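Local coordinates for protein galactose-1-phosphate uridylyltransferase (PDB 6K9Z) that probably transfers uridylyl groups between UDP-glucose and hexose 1-phosphates such as galactose 1-phosphate, with zinc bound as a cofactor, at residues P208-S213 / D220-D225. The protein carries 1 engineered substitution. Residues are numbered along the deposited sequence; the frame is centred on the assembly and turned at random.
With ZN (zinc ion), chain D.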
loop_
_atom_site.group_PDB
_atom_site.type_symbol
_atom_site.label_atom_id
_atom_site.label_comp_id
_atom_site.label_asym_id
_atom_site.label_seq_id
_atom_site.Cartn_x
_atom_site.Cartn_y
_atom_site.Cartn_z
ATOM N N PRO A 208 19.129 -1.928 -15.039
ATOM C CA PRO A 208 20.199 -1.849 -16.030
ATOM C C PRO A 208 21.482 -2.416 -15.407
ATOM O O PRO A 208 21.751 -2.250 -14.197
ATOM C CB PRO A 208 20.281 -0.342 -16.315
ATOM C CG PRO A 208 19.919 0.302 -14.982
ATOM C CD PRO A 208 18.911 -0.652 -14.348
ATOM N N LYS A 209 22.261 -3.108 -16.249
ATOM C CA LYS A 209 23.524 -3.722 -15.800
ATOM C C LYS A 209 24.553 -2.608 -15.554
ATOM O O LYS A 209 25.417 -2.815 -14.719
ATOM C CB LYS A 209 23.991 -4.724 -16.855
ATOM C CG LYS A 209 23.205 -6.029 -16.820
ATOM C CD LYS A 209 23.495 -6.947 -18.004
ATOM C CE LYS A 209 22.949 -8.343 -17.786
ATOM N NZ LYS A 209 23.483 -9.306 -18.787
ATOM N N ARG A 210 24.512 -1.539 -16.338
ATOM C CA ARG A 210 25.336 -0.339 -16.092
ATOM C C ARG A 210 24.631 0.509 -15.043
ATOM O O ARG A 210 23.406 0.541 -15.058
ATOM C CB ARG A 210 25.638 0.407 -17.396
ATOM C CG ARG A 210 26.793 -0.225 -18.160
ATOM C CD ARG A 210 27.125 0.620 -19.376
ATOM N NE ARG A 210 26.110 0.244 -20.354
ATOM C CZ ARG A 210 26.114 0.557 -21.646
ATOM N NH1 ARG A 210 25.132 0.113 -22.417
ATOM N NH2 ARG A 210 27.085 1.309 -22.149
ATOM N N HIS A 211 25.397 1.108 -14.145
ATOM C CA HIS A 211 24.811 2.037 -13.137
ATOM C C HIS A 211 24.227 3.225 -13.891
ATOM O O HIS A 211 24.993 4.019 -14.490
ATOM C CB HIS A 211 25.835 2.491 -12.096
ATOM C CG HIS A 211 25.233 3.381 -11.050
ATOM N ND1 HIS A 211 24.709 2.884 -9.841
ATOM C CD2 HIS A 211 25.040 4.727 -11.050
ATOM C CE1 HIS A 211 24.288 3.946 -9.127
ATOM N NE2 HIS A 211 24.465 5.073 -9.852
ATOM N N ARG A 212 22.900 3.335 -13.886
ATOM C CA ARG A 212 22.170 4.514 -14.386
ATOM C C ARG A 212 21.182 4.901 -13.295
ATOM O O ARG A 212 20.596 3.963 -12.709
ATOM C CB ARG A 212 21.384 4.131 -15.624
ATOM C CG ARG A 212 22.225 3.508 -16.739
ATOM C CD ARG A 212 23.147 4.470 -17.350
ATOM N NE ARG A 212 23.708 3.951 -18.611
ATOM C CZ ARG A 212 24.765 4.471 -19.204
ATOM N NH1 ARG A 212 25.415 5.459 -18.620
ATOM N NH2 ARG A 212 25.218 3.987 -20.343
ATOM N N SER A 213 20.986 6.189 -13.061
ATOM C CA SER A 213 20.000 6.638 -12.044
ATOM C C SER A 213 18.836 7.436 -12.631
ATOM O O SER A 213 17.815 7.587 -11.889
ATOM C CB SER A 213 20.700 7.421 -10.948
ATOM O OG SER A 213 21.497 8.447 -11.483
ATOM N N ASP A 220 20.473 4.771 -26.702
ATOM C CA ASP A 220 19.438 4.222 -27.598
ATOM C C ASP A 220 19.439 2.691 -27.517
ATOM O O ASP A 220 18.326 2.065 -27.483
ATOM C CB ASP A 220 19.673 4.644 -29.041
ATOM C CG ASP A 220 18.473 4.278 -29.878
ATOM O OD1 ASP A 220 17.426 4.947 -29.695
ATOM O OD2 ASP A 220 18.565 3.292 -30.672
ATOM N N GLU A 221 20.621 2.107 -27.454
ATOM C CA GLU A 221 20.750 0.640 -27.353
ATOM C C GLU A 221 20.117 0.148 -26.034
ATOM O O GLU A 221 19.495 -0.939 -25.983
ATOM C CB GLU A 221 22.226 0.275 -27.366
ATOM C CG GLU A 221 22.443 -1.191 -27.632
ATOM C CD GLU A 221 22.143 -1.635 -29.065
ATOM O OE1 GLU A 221 22.043 -0.733 -29.965
ATOM O OE2 GLU A 221 21.995 -2.902 -29.288
ATOM N N GLU A 222 20.423 0.833 -24.937
ATOM C CA GLU A 222 19.849 0.463 -23.619
ATOM C C GLU A 222 18.337 0.553 -23.708
ATOM O O GLU A 222 17.668 -0.300 -23.145
ATOM C CB GLU A 222 20.451 1.325 -22.525
ATOM C CG GLU A 222 21.884 0.970 -22.166
ATOM C CD GLU A 222 22.432 1.970 -21.177
ATOM O OE1 GLU A 222 22.343 3.171 -21.454
ATOM O OE2 GLU A 222 22.745 1.554 -20.058
ATOM N N VAL A 223 17.799 1.563 -24.379
ATOM C CA VAL A 223 16.321 1.683 -24.459
ATOM C C VAL A 223 15.734 0.537 -25.292
ATOM O O VAL A 223 14.669 0.035 -24.940
ATOM C CB VAL A 223 15.925 3.070 -24.963
ATOM C CG1 VAL A 223 14.431 3.147 -25.270
ATOM C CG2 VAL A 223 16.329 4.094 -23.907
ATOM N N ALA A 224 16.357 0.154 -26.403
ATOM C CA ALA A 224 15.919 -1.001 -27.210
ATOM C C ALA A 224 15.936 -2.253 -26.329
ATOM O O ALA A 224 14.943 -2.996 -26.322
ATOM C CB ALA A 224 16.796 -1.162 -28.428
ATOM N N ASP A 225 16.970 -2.440 -25.522
ATOM C CA ASP A 225 17.086 -3.663 -24.683
ATOM C C ASP A 225 16.043 -3.585 -23.550
ATOM O O ASP A 225 15.563 -4.645 -23.109
ATOM C CB ASP A 225 18.530 -3.840 -24.225
ATOM C CG ASP A 225 19.457 -4.474 -25.252
ATOM O OD1 ASP A 225 18.932 -4.991 -26.281
ATOM O OD2 ASP A 225 20.668 -4.336 -25.072
HETATM ZN ZN ZN D . 24.370 0.964 -9.125
HETATM O O HOH W 1 22.815 -1.048 -18.795
#
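A buried glutamate, E222, joins R210 and R212 in a salt-bridge network. It ties the loop after strand 202-208 to the first turn of helix 220-240, which that loop leads into. The main bond runs from R212 NE to E222 OE2, 3.0 Å long and nearly straight at 168°. OE2 takes it on its syn lone pair, in the guanidinium plane. E222 OE1 is held only weakly from R212, by NE and by NH2, each at 3.2 Å. The two flat groups are well twisted, their planes 66° apart, so the usual flat two-pronged pairing is not reached. The R212 chain bends at chi2 (-68°), which turns its NE edge to the carboxylate.

The carboxylate of E222 lies over one face of the R210 guanidinium. R210 NE is 3.6 Å from E222 OE2, a long salt bridge of charges alone, since the oxygen lies well out of the guanidinium plane. R210 NH1 packs 3.4 Å from E222 CG and is hydrogen-bonded to N189 OD1.

In sequence between the two arginines, H211 binds zinc through ND1 at 2.1 Å. C170, C173 and H264 complete this Cys2His2 site in the C-terminal HIT-related domain. The CB of H211 points away from helix 220-240, and CG is anti to the backbone N.

A leucine in place of R212 would probably leave the buried E222 carboxylate without its main charged mate and less firmly fixed in its rotation. T219 N also donates to E222 OE1. One water accepts from R210 N and donates to E222 OE2 at 2.9 Å.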